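Adhesin (PDB 5MY7) is an adhesin and lysozyme inhibitor of the meningococcus, consistent with roles in attachment to host cells and in resisting host lysozyme. Local coordinates at residues A[46-51]-A[105-110]. Sequence-based numbering, arbitrary orientation.
Sequences VTYGFN and QPIMIT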
loop_
_atom_site.group_PDB
_atom_site.type_symbol
_atom_site.label_atom_id
_atom_site.label_comp_id
_atom_site.label_asym_id
_atom_site.label_seq_id
_atom_site.Cartn_x
_atom_site.Cartn_y
_atom_site.Cartn_z
ATOM N N VAL A 46 0.876 1.988 7.275
ATOM C CA VAL A 46 1.574 1.167 6.260
ATOM C C VAL A 46 3.055 1.480 6.263
ATOM O O VAL A 46 3.455 2.650 6.262
ATOM C CB VAL A 46 1.023 1.416 4.810
ATOM C CG1 VAL A 46 1.697 0.476 3.778
ATOM C CG2 VAL A 46 -0.493 1.247 4.796
ATOM N N THR A 47 3.873 0.414 6.270
ATOM C CA THR A 47 5.324 0.477 6.212
ATOM C C THR A 47 5.809 0.013 4.836
ATOM O O THR A 47 5.453 -1.094 4.406
ATOM C CB THR A 47 5.964 -0.341 7.347
ATOM O OG1 THR A 47 5.512 0.171 8.614
ATOM C CG2 THR A 47 7.518 -0.281 7.273
ATOM N N TYR A 48 6.572 0.878 4.160
ATOM C CA TYR A 48 7.134 0.595 2.855
ATOM C C TYR A 48 8.615 0.278 2.975
ATOM O O TYR A 48 9.382 1.024 3.648
ATOM C CB TYR A 48 6.921 1.773 1.889
ATOM C CG TYR A 48 5.465 2.191 1.729
ATOM C CD1 TYR A 48 4.619 1.525 0.829
ATOM C CD2 TYR A 48 4.890 3.208 2.502
ATOM C CE1 TYR A 48 3.283 1.860 0.691
ATOM C CE2 TYR A 48 3.557 3.558 2.352
ATOM C CZ TYR A 48 2.748 2.875 1.460
ATOM O OH TYR A 48 1.406 3.210 1.293
ATOM N N GLY A 49 9.025 -0.813 2.303
ATOM C CA GLY A 49 10.449 -1.135 2.135
ATOM C C GLY A 49 11.049 -0.571 0.861
ATOM O O GLY A 49 10.407 -0.591 -0.203
ATOM N N PHE A 50 12.282 -0.062 0.987
ATOM C CA PHE A 50 13.012 0.545 -0.134
ATOM C C PHE A 50 14.385 -0.090 -0.305
ATOM O O PHE A 50 15.063 -0.264 0.695
ATOM C CB PHE A 50 13.235 2.025 0.149
ATOM C CG PHE A 50 11.994 2.889 0.008
ATOM C CD1 PHE A 50 11.673 3.484 -1.211
ATOM C CD2 PHE A 50 11.172 3.125 1.097
ATOM C CE1 PHE A 50 10.546 4.285 -1.347
ATOM C CE2 PHE A 50 10.062 3.929 0.978
ATOM C CZ PHE A 50 9.732 4.499 -0.236
ATOM N N ASN A 51 14.751 -0.491 -1.538
ATOM C CA ASN A 51 16.075 -1.123 -1.793
ATOM C C ASN A 51 17.139 -0.051 -2.049
ATOM O O ASN A 51 16.814 1.150 -2.058
ATOM C CB ASN A 51 15.993 -2.191 -2.898
ATOM C CG ASN A 51 15.933 -1.623 -4.301
ATOM O OD1 ASN A 51 15.799 -0.425 -4.510
ATOM N ND2 ASN A 51 16.010 -2.526 -5.293
ATOM N N GLN A 105 1.224 10.463 -1.432
ATOM C CA GLN A 105 0.359 9.653 -2.288
ATOM C C GLN A 105 -0.902 9.175 -1.550
ATOM O O GLN A 105 -0.800 8.781 -0.369
ATOM C CB GLN A 105 1.095 8.404 -2.831
ATOM C CG GLN A 105 2.324 8.699 -3.679
ATOM C CD GLN A 105 2.051 9.725 -4.762
ATOM O OE1 GLN A 105 1.201 9.520 -5.604
ATOM N NE2 GLN A 105 2.777 10.858 -4.731
ATOM N N PRO A 106 -2.072 9.196 -2.211
ATOM C CA PRO A 106 -3.235 8.513 -1.640
ATOM C C PRO A 106 -3.091 6.987 -1.789
ATOM O O PRO A 106 -2.323 6.538 -2.662
ATOM C CB PRO A 106 -4.389 9.040 -2.485
ATOM C CG PRO A 106 -3.752 9.178 -3.870
ATOM C CD PRO A 106 -2.314 9.629 -3.607
ATOM N N ILE A 107 -3.833 6.197 -1.009
ATOM C CA ILE A 107 -3.854 4.730 -1.183
ATOM C C ILE A 107 -5.266 4.154 -1.139
ATOM O O ILE A 107 -6.224 4.811 -0.663
ATOM C CB ILE A 107 -2.954 3.964 -0.156
ATOM C CG1 ILE A 107 -3.565 3.873 1.271
ATOM C CG2 ILE A 107 -1.534 4.494 -0.126
ATOM C CD1 ILE A 107 -2.843 2.873 2.196
ATOM N N MET A 108 -5.399 2.921 -1.615
ATOM C CA MET A 108 -6.578 2.066 -1.355
ATOM C C MET A 108 -6.126 0.648 -1.096
ATOM O O MET A 108 -5.033 0.259 -1.584
ATOM C CB MET A 108 -7.582 2.130 -2.487
ATOM C CG MET A 108 -7.013 1.633 -3.833
ATOM S SD MET A 108 -8.118 1.858 -5.245
ATOM C CE MET A 108 -8.442 3.567 -5.461
ATOM N N ILE A 109 -6.907 -0.119 -0.311
ATOM C CA ILE A 109 -6.618 -1.544 -0.048
ATOM C C ILE A 109 -7.897 -2.346 -0.294
ATOM O O ILE A 109 -8.990 -2.045 0.257
ATOM C CB ILE A 109 -6.098 -1.813 1.390
ATOM C CG1 ILE A 109 -4.830 -0.978 1.700
ATOM C CG2 ILE A 109 -5.795 -3.290 1.600
ATOM C CD1 ILE A 109 -4.352 -1.002 3.150
ATOM N N THR A 110 -7.744 -3.407 -1.132
ATOM C CA THR A 110 -8.805 -4.307 -1.478
ATOM C C THR A 110 -8.562 -5.655 -0.788
ATOM O O THR A 110 -7.437 -6.153 -0.747
ATOM C CB THR A 110 -8.888 -4.470 -3.026
ATOM O OG1 THR A 110 -9.081 -3.195 -3.653
ATOM C CG2 THR A 110 -10.049 -5.350 -3.406
#
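The ring of Tyr-48 has Val-46 of its own strand on one face and meets Ile-107 at its hydroxyl end. Over that face, Val-46 CG1 sits 3.5 Å above the ring plane, displaced toward the rim. At the phenol end, Tyr-48 OH touches Ile-107 CG2 at 3.5 Å, and the angle CZ-OH-CG2 of about 161° makes the approach nearly head-on along the C-O bond. This is a van der Waals contact with a methyl group; the polar need of the hydroxyl is met by a hydrogen bond to Tyr-36 OH, which also limits where the phenol end can lie.

Ile-107 reaches Val-46 with its other branch. A chi1 of 76° sets CG1 of Ile-107 in the cleft flanked by its own N and C, and the extended outer bond (chi2 167°) carries CD1 to within 3.9 Å of Val-46 CG2, the two side chains running antiparallel alongside each other where their methyls meet. One isoleucine thus uses both of its methyl ends, one against the tyrosine and one against the valine.

No hydrogen bond joins the two segments, and the CA atoms of Val-46 and Ile-107 are 9.9 Å apart, a spacing bridged by side chains alone. The contact lies in the hydrophobic core of the ACP-like domain, where the four-stranded antiparallel sheet containing strand 43-50 meets the one containing strand 107-110. Leu-92 of strand 91-94 and Tyr-36 of strand 31-37 each touch both Val-46 and Ile-107, while Ala-59 of strand 56-63 packs against Val-46 and Tyr-48.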